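Lipase (Streptomyces rimosus, PDB 5MAL) hydrolyses triacylglycerols and other esters, preferring medium-length acyl chains, as a secreted serine esterase of the SGNH superfamily that also cleaves palmitoyl-CoA. Local coordinates at residues 140-145 with 224-229; 7-12 with 80-85; 122-127 with 172-177. One frame throughout, in Å; residues are numbered along the deposited sequence.

Contact 1: 140-145 with 224-229; sequences GYPRFY and KGYLPV
Tyr226 meets Gly140 through one short hydrogen bond. Its OH donates to the carbonyl O of Gly140 at 2.7 Å. The donor lies in the carbonyl plane, on a lone pair of the oxygen, with a C=O...donor angle of 140°. The same oxygen sits at the edge of the Tyr226 ring, near its plane, 3.4 Å from CE2. The phenol is therefore met at its hydroxyl end, and neither ring face is used by Gly140.

Two further groups close in on the hydroxyl. Pro142 CD approaches to 3.5 Å of Tyr226 OH, and the two side chains cross at about a right angle. Tyr141 CA is also 3.5 Å from Tyr226 OH. Pro142 CD stays 4.3 Å from Tyr226 CZ, a light apolar touch. The bond from CA to CB of Tyr226 does not aim at the loop. The length of the ring carries the OH there, with chi1 at -90°, some 30° from the usual staggered value.

A phenylalanine here would probably leave the carbonyl O of Gly140 without this donor and remove the one hydrogen bond between the segments.

The second shell holds both partners. Val188 touches the Tyr226 side chain, and Phe192 lies against Pro142. The backbone of Gly140 bonds to Gly186, and Tyr141 O accepts from Asn171 ND2. CB of Tyr141 points away from the helix. Its OH bonds to Asp9 OD2, and its side chain lies about 7 Å, nearest atoms, from those of Ser10 and His216.

The contact joins helix 219-232 to the loop that follows strand 135-139. In the three-layer alpha/beta/alpha fold of SGNH hydrolases, loops at the C-terminal ends of the parallel strands carry the active site; here the neighbouring Tyr141 reaches toward it.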
ATOM      1  N   GLY A 140       3.889   2.522  -4.158  1.00  9.17           N
ATOM      2  CA  GLY A 140       3.412   1.263  -4.692  1.00  6.51           C
ATOM      3  C   GLY A 140       3.312   0.177  -3.630  1.00  9.78           C
ATOM      4  O   GLY A 140       3.365   0.448  -2.423  1.00  9.21           O
ATOM      5  N   TYR A 141       3.144  -1.056  -4.091  1.00 10.38           N
ATOM      6  CA  TYR A 141       3.131  -2.219  -3.220  1.00  8.08           C
ATOM      7  C   TYR A 141       4.378  -3.022  -3.505  1.00  8.18           C
ATOM      8  O   TYR A 141       4.929  -2.953  -4.598  1.00 10.72           O
ATOM      9  CB  TYR A 141       1.882  -3.072  -3.453  1.00  9.14           C
ATOM     10  CG  TYR A 141       0.588  -2.349  -3.205  1.00  7.26           C
ATOM     11  CD1 TYR A 141       0.004  -2.348  -1.953  1.00 12.07           C
ATOM     12  CD2 TYR A 141      -0.049  -1.656  -4.235  1.00  8.68           C
ATOM     13  CE1 TYR A 141      -1.192  -1.676  -1.716  1.00 11.67           C
ATOM     14  CE2 TYR A 141      -1.240  -0.984  -4.015  1.00  7.65           C
ATOM     15  CZ  TYR A 141      -1.814  -1.001  -2.763  1.00  8.64           C
ATOM     16  OH  TYR A 141      -2.994  -0.342  -2.521  1.00 10.29           O
ATOM     17  N   PRO A 142       4.845  -3.796  -2.519  1.00 11.26           N
ATOM     18  CA  PRO A 142       6.036  -4.590  -2.806  1.00 11.34           C
ATOM     19  C   PRO A 142       5.633  -5.874  -3.506  1.00  9.02           C
ATOM     20  O   PRO A 142       4.531  -6.361  -3.250  1.00 11.56           O
ATOM     21  CB  PRO A 142       6.609  -4.871  -1.410  1.00  9.73           C
ATOM     22  CG  PRO A 142       5.384  -4.953  -0.533  1.00  8.87           C
ATOM     23  CD  PRO A 142       4.404  -3.927  -1.118  1.00  9.96           C
ATOM     24  N   ARG A 143       6.473  -6.384  -4.397  1.00 10.99           N
ATOM     25  CA  ARG A 143       6.352  -7.779  -4.790  1.00  8.20           C
ATOM     26  C   ARG A 143       6.444  -8.584  -3.508  1.00  9.93           C
ATOM     27  O   ARG A 143       7.317  -8.322  -2.672  1.00 13.47           O
ATOM     28  CB  ARG A 143       7.449  -8.184  -5.783  1.00 10.70           C
ATOM     29  CG  ARG A 143       7.153  -7.835  -7.226  1.00 13.67           C
ATOM     30  CD  ARG A 143       8.254  -8.365  -8.122  1.00 18.94           C
ATOM     31  NE  ARG A 143       9.533  -7.803  -7.721  1.00 17.19           N
ATOM     32  CZ  ARG A 143      10.107  -6.762  -8.307  1.00 19.68           C
ATOM     33  NH1 ARG A 143       9.522  -6.183  -9.351  1.00 20.25           N
ATOM     34  NH2 ARG A 143      11.276  -6.316  -7.859  1.00 23.72           N
ATOM     35  N   PHE A 144       5.548  -9.547  -3.332  1.00  6.84           N
ATOM     36  CA  PHE A 144       5.469 -10.260  -2.067  1.00 11.34           C
ATOM     37  C   PHE A 144       6.567 -11.310  -1.885  1.00 10.46           C
ATOM     38  O   PHE A 144       6.914 -11.647  -0.756  1.00  8.70           O
ATOM     39  CB  PHE A 144       4.117 -10.952  -1.916  1.00 11.75           C
ATOM     40  CG  PHE A 144       2.972 -10.027  -1.581  1.00 16.51           C
ATOM     41  CD1 PHE A 144       3.190  -8.735  -1.144  1.00 15.64           C
ATOM     42  CD2 PHE A 144       1.663 -10.482  -1.678  1.00 21.44           C
ATOM     43  CE1 PHE A 144       2.132  -7.898  -0.834  1.00 16.50           C
ATOM     44  CE2 PHE A 144       0.590  -9.651  -1.378  1.00 21.00           C
ATOM     45  CZ  PHE A 144       0.828  -8.352  -0.956  1.00 23.32           C
ATOM     46  N   TYR A 145       7.084 -11.848  -2.990  1.00 10.13           N
ATOM     47  CA  TYR A 145       7.946 -13.026  -2.927  1.00 11.08           C
ATOM     48  C   TYR A 145       9.278 -12.869  -3.631  1.00 10.03           C
ATOM     49  O   TYR A 145       9.369 -12.230  -4.685  1.00 14.38           O
ATOM     50  CB  TYR A 145       7.215 -14.234  -3.533  1.00  9.19           C
ATOM     51  CG  TYR A 145       6.072 -14.681  -2.687  1.00  8.39           C
ATOM     52  CD1 TYR A 145       6.303 -15.407  -1.530  1.00  8.33           C
ATOM     53  CD2 TYR A 145       4.756 -14.366  -3.022  1.00 10.20           C
ATOM     54  CE1 TYR A 145       5.271 -15.811  -0.723  1.00  7.33           C
ATOM     55  CE2 TYR A 145       3.706 -14.775  -2.217  1.00  9.92           C
ATOM     56  CZ  TYR A 145       3.975 -15.497  -1.066  1.00 13.30           C
ATOM     57  OH  TYR A 145       2.967 -15.928  -0.228  1.00 14.39           O
ATOM     58  N   LYS A 224      11.822   0.690   7.157  1.00 10.96           N
ATOM     59  CA  LYS A 224      12.922   0.669   6.197  1.00 10.75           C
ATOM     60  C   LYS A 224      12.536   0.288   4.790  1.00  9.17           C
ATOM     61  O   LYS A 224      13.354   0.385   3.876  1.00 10.73           O
ATOM     62  CB  LYS A 224      14.006  -0.264   6.668  1.00 13.35           C
ATOM     63  CG  LYS A 224      14.854   0.381   7.705  1.00 17.58           C
ATOM     64  CD  LYS A 224      15.210  -0.659   8.687  1.00 30.36           C
ATOM     65  CE  LYS A 224      16.094  -1.718   8.068  1.00 29.93           C
ATOM     66  NZ  LYS A 224      16.699  -2.621   9.088  1.00 11.77           N
ATOM     67  N   GLY A 225      11.302  -0.168   4.618  1.00  8.20           N
ATOM     68  CA  GLY A 225      10.800  -0.437   3.289  1.00  9.06           C
ATOM     69  C   GLY A 225      10.033   0.783   2.819  1.00  8.74           C
ATOM     70  O   GLY A 225      10.465   1.476   1.901  1.00  9.38           O
ATOM     71  N   TYR A 226       8.908   1.077   3.463  1.00  9.24           N
ATOM     72  CA  TYR A 226       8.084   2.197   3.015  1.00  5.31           C
ATOM     73  C   TYR A 226       8.621   3.574   3.343  1.00  6.34           C
ATOM     74  O   TYR A 226       8.683   4.428   2.466  1.00  7.00           O
ATOM     75  CB  TYR A 226       6.668   2.083   3.582  1.00  7.61           C
ATOM     76  CG  TYR A 226       5.796   1.316   2.656  1.00  6.37           C
ATOM     77  CD1 TYR A 226       5.723  -0.070   2.736  1.00  9.74           C
ATOM     78  CD2 TYR A 226       5.062   1.967   1.660  1.00  6.41           C
ATOM     79  CE1 TYR A 226       4.926  -0.787   1.859  1.00  7.98           C
ATOM     80  CE2 TYR A 226       4.283   1.266   0.780  1.00  6.66           C
ATOM     81  CZ  TYR A 226       4.216  -0.112   0.886  1.00  5.42           C
ATOM     82  OH  TYR A 226       3.431  -0.805   0.016  1.00  9.23           O
ATOM     83  N   LEU A 227       8.989   3.800   4.597  1.00  8.58           N
ATOM     84  CA  LEU A 227       9.362   5.150   5.018  1.00  6.60           C
ATOM     85  C   LEU A 227      10.528   5.721   4.204  1.00  8.69           C
ATOM     86  O   LEU A 227      10.472   6.877   3.807  1.00  8.53           O
ATOM     87  CB  LEU A 227       9.690   5.167   6.512  1.00  6.92           C
ATOM     88  CG  LEU A 227      10.294   6.487   6.999  1.00  9.25           C
ATOM     89  CD1 LEU A 227       9.310   7.634   6.852  1.00 10.35           C
ATOM     90  CD2 LEU A 227      10.771   6.351   8.446  1.00 12.85           C
ATOM     91  N   PRO A 228      11.572   4.914   3.924  1.00 10.98           N
ATOM     92  CA  PRO A 228      12.658   5.521   3.150  1.00 10.43           C
ATOM     93  C   PRO A 228      12.204   5.958   1.762  1.00 10.09           C
ATOM     94  O   PRO A 228      12.712   6.933   1.202  1.00  9.69           O
ATOM     95  CB  PRO A 228      13.700   4.403   3.082  1.00 10.54           C
ATOM     96  CG  PRO A 228      13.467   3.616   4.344  1.00 11.80           C
ATOM     97  CD  PRO A 228      11.958   3.588   4.446  1.00  7.71           C
ATOM     98  N   VAL A 229      11.211   5.269   1.215  1.00  7.65           N
ATOM     99  CA  VAL A 229      10.685   5.656  -0.086  1.00  7.69           C
ATOM    100  C   VAL A 229       9.908   6.976  -0.003  1.00  8.93           C
ATOM    101  O   VAL A 229      10.028   7.816  -0.885  1.00  9.17           O
ATOM    102  CB  VAL A 229       9.820   4.544  -0.664  1.00 10.16           C
ATOM    103  CG1 VAL A 229       9.242   4.957  -1.988  1.00 11.18           C
ATOM    104  CG2 VAL A 229      10.684   3.309  -0.844  1.00  8.22           C
TER

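Contact 2: 7-12 with 80-85; sequences LGDSYS and GGNDAG
The carboxylate of Asp9 and the amide of Asn82 stand almost perpendicular, their planes 87° apart. Asn82 ND2 comes to 3.5 Å from Asp9 CB, beside the carboxylate stem. From above the carboxylate plane, 43° out of it, Tyr11 N donates to Asp9 OD1 at 3.1 Å. This caps the helix that starts at Ser10. With chi1 at 53°, CG of Asp9 sits between its backbone N and carbonyl carbon, which brings OD1 back to the helix start.

OD2 points across to the other segment. Water 1 donates to Asp9 OD2 at 2.6 Å and accepts from Gly80 N and Asn82 N. Tyr141 OH also bonds to OD2 and to Gly81 N. Thr78 OG1 bonds to OD1, so both buried oxygens are held.

Water 2 bonds to the nucleophile Ser10 OG at 2.6 Å. Its link to Asn82 ND2 is doubtful in length, but Ala55 O also bonds to that amide. Ser10 OG bonds to His216 NE2. A water between nucleophile and asparagine is consistent with the oxyanion hole of SGNH hydrolases.

Segment 7-12 runs from strand 3-8 into helix 10-13. Segment 80-85 leads from the adjacent strand 74-78 to helix 86-96, with Asp83 touching helix 98-130.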
ATOM      1  N   LEU A   7      -3.200   9.264   3.102  1.00  6.44           N
ATOM      2  CA  LEU A   7      -4.362   8.521   2.637  1.00  8.07           C
ATOM      3  C   LEU A   7      -4.021   7.086   2.356  1.00  7.78           C
ATOM      4  O   LEU A   7      -2.855   6.723   2.242  1.00  9.04           O
ATOM      5  CB  LEU A   7      -4.889   9.113   1.329  1.00  7.85           C
ATOM      6  CG  LEU A   7      -5.085  10.614   1.275  1.00  6.65           C
ATOM      7  CD1 LEU A   7      -5.260  10.957  -0.178  1.00  5.93           C
ATOM      8  CD2 LEU A   7      -6.309  10.966   2.106  1.00 10.08           C
ATOM      9  N   GLY A   8      -5.053   6.280   2.172  1.00  6.83           N
ATOM     10  CA  GLY A   8      -4.841   4.981   1.586  1.00  8.57           C
ATOM     11  C   GLY A   8      -5.387   3.823   2.371  1.00 10.78           C
ATOM     12  O   GLY A   8      -6.299   3.986   3.195  1.00  8.53           O
ATOM     13  N   ASP A   9      -4.820   2.646   2.097  1.00  8.38           N
ATOM     14  CA  ASP A   9      -5.313   1.406   2.668  1.00  8.77           C
ATOM     15  C   ASP A   9      -4.386   0.940   3.765  1.00  7.70           C
ATOM     16  O   ASP A   9      -3.721   1.748   4.390  1.00  8.54           O
ATOM     17  CB  ASP A   9      -5.470   0.332   1.601  1.00  8.73           C
ATOM     18  CG  ASP A   9      -4.214   0.122   0.782  1.00  8.49           C
ATOM     19  OD1 ASP A   9      -3.098   0.428   1.265  1.00  9.55           O
ATOM     20  OD2 ASP A   9      -4.349  -0.373  -0.351  1.00 11.91           O
ATOM     21  N   SER A  10      -4.336  -0.367   3.980  1.00  7.46           N
ATOM     22  CA  SER A  10      -3.672  -0.914   5.142  1.00  8.35           C
ATOM     23  C   SER A  10      -2.159  -0.820   5.015  1.00  9.16           C
ATOM     24  O   SER A  10      -1.446  -0.897   6.014  1.00  8.64           O
ATOM     25  CB  SER A  10      -4.098  -2.358   5.335  1.00  9.33           C
ATOM     26  OG  SER A  10      -4.027  -3.025   4.090  1.00 14.15           O
ATOM     27  N   TYR A  11      -1.659  -0.690   3.788  1.00  7.43           N
ATOM     28  CA  TYR A  11      -0.203  -0.572   3.621  1.00  6.17           C
ATOM     29  C   TYR A  11       0.254   0.804   4.062  1.00  7.57           C
ATOM     30  O   TYR A  11       1.438   1.019   4.341  1.00  7.67           O
ATOM     31  CB  TYR A  11       0.224  -0.856   2.184  1.00  6.34           C
ATOM     32  CG  TYR A  11       0.116  -2.325   1.891  1.00 11.07           C
ATOM     33  CD1 TYR A  11      -1.125  -2.910   1.716  1.00 14.63           C
ATOM     34  CD2 TYR A  11       1.239  -3.140   1.857  1.00 10.09           C
ATOM     35  CE1 TYR A  11      -1.251  -4.251   1.490  1.00 13.85           C
ATOM     36  CE2 TYR A  11       1.116  -4.505   1.634  1.00  8.61           C
ATOM     37  CZ  TYR A  11      -0.139  -5.044   1.456  1.00 12.97           C
ATOM     38  OH  TYR A  11      -0.302  -6.389   1.215  1.00 15.01           O
ATOM     39  N   SER A  12      -0.687   1.740   4.109  1.00  6.47           N
ATOM     40  CA  SER A  12      -0.366   3.083   4.560  1.00  6.49           C
ATOM     41  C   SER A  12      -0.747   3.238   6.013  1.00  5.63           C
ATOM     42  O   SER A  12      -0.056   3.919   6.758  1.00  8.69           O
ATOM     43  CB  SER A  12      -1.074   4.152   3.727  1.00  7.36           C
ATOM     44  OG  SER A  12      -0.524   4.193   2.427  1.00  8.06           O
ATOM     45  N   GLY A  80      -5.663   0.898  -4.119  1.00  8.29           N
ATOM     46  CA  GLY A  80      -5.897   0.137  -5.330  1.00 10.74           C
ATOM     47  C   GLY A  80      -5.822  -1.357  -5.120  1.00 10.20           C
ATOM     48  O   GLY A  80      -6.452  -2.120  -5.849  1.00 15.72           O
ATOM     49  N   GLY A  81      -5.050  -1.778  -4.129  1.00 10.02           N
ATOM     50  CA  GLY A  81      -4.944  -3.192  -3.824  1.00 12.98           C
ATOM     51  C   GLY A  81      -6.295  -3.796  -3.473  1.00 14.86           C
ATOM     52  O   GLY A  81      -6.654  -4.859  -3.962  1.00 19.96           O
ATOM     53  N   ASN A  82      -7.048  -3.116  -2.623  1.00 11.64           N
ATOM     54  CA  ASN A  82      -8.334  -3.646  -2.188  1.00 11.38           C
ATOM     55  C   ASN A  82      -9.371  -3.579  -3.293  1.00 16.09           C
ATOM     56  O   ASN A  82     -10.276  -4.413  -3.360  1.00 17.50           O
ATOM     57  CB  ASN A  82      -8.819  -2.897  -0.954  1.00 16.77           C
ATOM     58  CG  ASN A  82      -8.103  -3.354   0.310  1.00 18.70           C
ATOM     59  OD1 ASN A  82      -8.033  -4.551   0.589  1.00 29.29           O
ATOM     60  ND2 ASN A  82      -7.559  -2.413   1.061  1.00 16.06           N
ATOM     61  N   ASP A  83      -9.247  -2.580  -4.159  1.00 13.21           N
ATOM     62  CA  ASP A  83     -10.113  -2.495  -5.327  1.00 15.20           C
ATOM     63  C   ASP A  83      -9.942  -3.745  -6.178  1.00 19.33           C
ATOM     64  O   ASP A  83     -10.902  -4.271  -6.730  1.00 17.71           O
ATOM     65  CB  ASP A  83      -9.800  -1.251  -6.150  1.00 14.18           C
ATOM     66  CG  ASP A  83     -10.011   0.025  -5.364  1.00 16.07           C
ATOM     67  OD1 ASP A  83      -9.163   0.336  -4.522  1.00 14.17           O
ATOM     68  OD2 ASP A  83     -11.039   0.704  -5.572  1.00 18.43           O
ATOM     69  N   ALA A  84      -8.707  -4.226  -6.256  1.00 15.02           N
ATOM     70  CA  ALA A  84      -8.390  -5.380  -7.075  1.00 17.54           C
ATOM     71  C   ALA A  84      -8.632  -6.671  -6.291  1.00 16.58           C
ATOM     72  O   ALA A  84      -8.487  -7.766  -6.826  1.00 18.22           O
ATOM     73  CB  ALA A  84      -6.953  -5.300  -7.560  1.00 14.06           C
ATOM     74  N   GLY A  85      -9.018  -6.525  -5.027  1.00 21.47           N
ATOM     75  CA  GLY A  85      -9.329  -7.656  -4.170  1.00 23.84           C
ATOM     76  C   GLY A  85      -8.114  -8.452  -3.738  1.00 22.65           C
ATOM     77  O   GLY A  85      -8.139  -9.684  -3.758  1.00 27.30           O
TER
HETATM   78  O   HOH W   1      -6.612  -0.355  -1.710  1.00 11.23           O
HETATM   79  O   HOH W   2      -6.483  -2.610   3.230  1.00 16.16           O

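Contact 3: 122-127 with 172-177; sequences QVYDAI and AVTAKR
Tyr124 of helix 98-130 packs against Thr174 and Arg177 of helix 159-180. These two helices flank strand 135-139 in the chain. Each belongs to a beta-alpha-beta crossover between parallel strands of the alpha/beta/alpha sandwich.

The tight part is built around the Tyr124 ring. Its OH reaches the methyl CG2 of Thr174 at 3.4 Å, the two side chains crossing at about a right angle. Its CE2 lies 3.6 Å from Arg177 CB. The same CE2 is 3.7 Å from Arg177 C, which sits at the ring edge, in the ring plane. Next to it, Tyr124 CD2 is 3.8 Å from Arg177 O. The ring therefore pushes its edge against the backbone of the second helix. The torsions explain this. Chi2 is -6°, so the ring plane nearly contains the bond from CA to CB, CD1 is folded back toward CA, and the CD2-CE2 edge faces outward to Arg177.

Other residues hold the ring in this pose. His181 and Phe183 both meet it edge-to-face, and Val138 of strand 135-139 touches both Tyr124 and Thr174. No hydrogen bond joins the two segments, and the contact is one of packing.

The loose side begins beyond Arg177 CB. The chain bends at chi2 and chi3, and its end leads away from Tyr124. The guanidinium plane is only 21° from the ring plane, yet the ring is touched by CB and the backbone and not by the charged end. NH1 makes salt bridges to Asp180 of its own helix and to Asp121 of helix 98-130. The partly exposed residue thus still ties the two helices at its charged end.

Thr174 is turned so that CG2, anti to its backbone N, meets the phenol oxygen, while OG1 hydrogen-bonds back to Ile170 O.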
ATOM      1  N   GLN A 122     -10.050   8.872 -10.320  1.00 12.96           N
ATOM      2  CA  GLN A 122     -11.079   9.434  -9.456  1.00 15.54           C
ATOM      3  C   GLN A 122     -10.463  10.049  -8.217  1.00 17.51           C
ATOM      4  O   GLN A 122     -10.767  11.188  -7.849  1.00 16.35           O
ATOM      5  CB  GLN A 122     -12.096   8.369  -9.055  1.00 17.04           C
ATOM      6  CG  GLN A 122     -13.084   8.038 -10.140  1.00 18.76           C
ATOM      7  CD  GLN A 122     -14.146   7.088  -9.655  1.00 16.70           C
ATOM      8  OE1 GLN A 122     -13.848   5.972  -9.215  1.00 18.62           O
ATOM      9  NE2 GLN A 122     -15.394   7.532  -9.698  1.00 19.56           N
ATOM     10  N   VAL A 123      -9.582   9.287  -7.576  1.00 17.30           N
ATOM     11  CA  VAL A 123      -8.930   9.777  -6.382  1.00 12.91           C
ATOM     12  C   VAL A 123      -7.962  10.892  -6.744  1.00 12.23           C
ATOM     13  O   VAL A 123      -7.923  11.929  -6.075  1.00 13.70           O
ATOM     14  CB  VAL A 123      -8.177   8.653  -5.649  1.00 13.12           C
ATOM     15  CG1 VAL A 123      -7.418   9.225  -4.454  1.00 15.59           C
ATOM     16  CG2 VAL A 123      -9.146   7.573  -5.204  1.00 12.67           C
ATOM     17  N   TYR A 124      -7.171  10.681  -7.789  1.00 11.75           N
ATOM     18  CA  TYR A 124      -6.089  11.622  -8.070  1.00 11.18           C
ATOM     19  C   TYR A 124      -6.673  12.961  -8.536  1.00 12.63           C
ATOM     20  O   TYR A 124      -6.115  14.017  -8.238  1.00 11.67           O
ATOM     21  CB  TYR A 124      -5.120  11.076  -9.116  1.00 11.68           C
ATOM     22  CG  TYR A 124      -4.366   9.817  -8.723  1.00 11.45           C
ATOM     23  CD1 TYR A 124      -4.464   9.270  -7.442  1.00 11.16           C
ATOM     24  CD2 TYR A 124      -3.540   9.188  -9.642  1.00 11.92           C
ATOM     25  CE1 TYR A 124      -3.763   8.100  -7.112  1.00 12.71           C
ATOM     26  CE2 TYR A 124      -2.852   8.047  -9.333  1.00 12.17           C
ATOM     27  CZ  TYR A 124      -2.955   7.508  -8.077  1.00 12.12           C
ATOM     28  OH  TYR A 124      -2.246   6.364  -7.835  1.00 10.60           O
ATOM     29  N   ASP A 125      -7.792  12.910  -9.260  1.00 14.21           N
ATOM     30  CA  ASP A 125      -8.498  14.129  -9.657  1.00 13.17           C
ATOM     31  C   ASP A 125      -8.925  14.923  -8.431  1.00 12.96           C
ATOM     32  O   ASP A 125      -8.874  16.160  -8.414  1.00 18.47           O
ATOM     33  CB  ASP A 125      -9.747  13.813 -10.482  1.00 16.33           C
ATOM     34  CG  ASP A 125      -9.441  13.455 -11.908  1.00 13.27           C
ATOM     35  OD1 ASP A 125      -8.315  13.710 -12.385  1.00 13.01           O
ATOM     36  OD2 ASP A 125     -10.355  12.922 -12.565  1.00 21.54           O
ATOM     37  N   ALA A 126      -9.395  14.207  -7.418  1.00 10.96           N
ATOM     38  CA  ALA A 126      -9.827  14.861  -6.194  1.00 13.19           C
ATOM     39  C   ALA A 126      -8.632  15.549  -5.544  1.00 15.98           C
ATOM     40  O   ALA A 126      -8.711  16.702  -5.128  1.00 13.79           O
ATOM     41  CB  ALA A 126     -10.463  13.873  -5.268  1.00 19.54           C
ATOM     42  N   ILE A 127      -7.506  14.850  -5.483  1.00 13.58           N
ATOM     43  CA  ILE A 127      -6.294  15.452  -4.933  1.00 13.94           C
ATOM     44  C   ILE A 127      -5.851  16.658  -5.764  1.00 12.96           C
ATOM     45  O   ILE A 127      -5.466  17.700  -5.213  1.00 13.46           O
ATOM     46  CB  ILE A 127      -5.161  14.415  -4.845  1.00 12.31           C
ATOM     47  CG1 ILE A 127      -5.505  13.379  -3.780  1.00 12.12           C
ATOM     48  CG2 ILE A 127      -3.850  15.095  -4.511  1.00 17.23           C
ATOM     49  CD1 ILE A 127      -4.711  12.088  -3.882  1.00  8.94           C
ATOM     50  N   ALA A 172       2.986  -0.810 -12.129  1.00 11.64           N
ATOM     51  CA  ALA A 172       3.063  -0.222 -13.465  1.00 15.84           C
ATOM     52  C   ALA A 172       1.869   0.681 -13.713  1.00 10.26           C
ATOM     53  O   ALA A 172       2.036   1.816 -14.136  1.00 13.64           O
ATOM     54  CB  ALA A 172       3.140  -1.308 -14.536  1.00 16.17           C
ATOM     55  N   VAL A 173       0.665   0.184 -13.446  1.00 13.34           N
ATOM     56  CA  VAL A 173      -0.545   0.974 -13.649  1.00  9.39           C
ATOM     57  C   VAL A 173      -0.497   2.245 -12.810  1.00 10.51           C
ATOM     58  O   VAL A 173      -0.808   3.343 -13.271  1.00 13.71           O
ATOM     59  CB  VAL A 173      -1.805   0.172 -13.299  1.00 13.51           C
ATOM     60  CG1 VAL A 173      -3.018   1.080 -13.235  1.00 18.40           C
ATOM     61  CG2 VAL A 173      -2.031  -0.931 -14.329  1.00 14.98           C
ATOM     62  N   THR A 174      -0.058   2.090 -11.572  1.00 10.68           N
ATOM     63  CA  THR A 174      -0.077   3.192 -10.629  1.00 11.44           C
ATOM     64  C   THR A 174       1.016   4.210 -10.906  1.00 12.00           C
ATOM     65  O   THR A 174       0.788   5.415 -10.773  1.00 12.62           O
ATOM     66  CB  THR A 174       0.051   2.664  -9.192  1.00 11.09           C
ATOM     67  OG1 THR A 174      -1.016   1.751  -8.954  1.00  8.16           O
ATOM     68  CG2 THR A 174      -0.077   3.795  -8.205  1.00  9.35           C
ATOM     69  N   ALA A 175       2.202   3.750 -11.294  1.00  9.41           N
ATOM     70  CA  ALA A 175       3.260   4.697 -11.602  1.00 10.35           C
ATOM     71  C   ALA A 175       2.833   5.576 -12.773  1.00 12.94           C
ATOM     72  O   ALA A 175       3.026   6.788 -12.749  1.00 14.98           O
ATOM     73  CB  ALA A 175       4.559   3.985 -11.911  1.00 10.26           C
ATOM     74  N   LYS A 176       2.226   4.974 -13.785  1.00 13.83           N
ATOM     75  CA  LYS A 176       1.785   5.774 -14.936  1.00 14.82           C
ATOM     76  C   LYS A 176       0.602   6.696 -14.608  1.00 16.54           C
ATOM     77  O   LYS A 176       0.582   7.828 -15.086  1.00 15.18           O
ATOM     78  CB  LYS A 176       1.472   4.869 -16.131  1.00 20.28           C
ATOM     79  CG  LYS A 176       2.579   3.857 -16.367  1.00 23.26           C
ATOM     80  CD  LYS A 176       2.589   3.249 -17.772  1.00 36.12           C
ATOM     81  CE  LYS A 176       1.197   3.070 -18.351  1.00 36.27           C
ATOM     82  NZ  LYS A 176       1.245   2.077 -19.468  1.00 45.75           N
ATOM     83  N   ARG A 177      -0.354   6.244 -13.794  1.00 13.71           N
ATOM     84  CA  ARG A 177      -1.436   7.130 -13.350  1.00 15.29           C
ATOM     85  C   ARG A 177      -0.892   8.283 -12.521  1.00 14.31           C
ATOM     86  O   ARG A 177      -1.288   9.430 -12.709  1.00 13.20           O
ATOM     87  CB  ARG A 177      -2.488   6.386 -12.515  1.00 16.22           C
ATOM     88  CG  ARG A 177      -3.480   5.491 -13.265  1.00 25.45           C
ATOM     89  CD  ARG A 177      -4.341   6.247 -14.273  1.00 18.14           C
ATOM     90  NE  ARG A 177      -3.613   6.387 -15.522  1.00 20.38           N
ATOM     91  CZ  ARG A 177      -3.526   7.509 -16.223  1.00 21.66           C
ATOM     92  NH1 ARG A 177      -4.146   8.614 -15.815  1.00 17.27           N
ATOM     93  NH2 ARG A 177      -2.818   7.512 -17.340  1.00 25.70           N
TER

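All three contacts gather round one parallel five-stranded sheet. Contact 2 closes first along the chain. Its segments lie at the ends of the neighbouring strands 3-8 and 74-78, one including the last residues of its strand. Contacts 1 and 3 come later, and their segments alternate. Strand 135-139 runs into the loop of contact 1 and packs against both helices of contact 3. The centre of contact 2 is about 14 Å from that of contact 1 and about 13 Å from that of contact 3. Contact 2 touches both, through Tyr141 and through Leu7 packing on Ile127. Contact 2 holds the nucleophile Ser10, contact 1 lies beside it, and contact 3 lies away from the site.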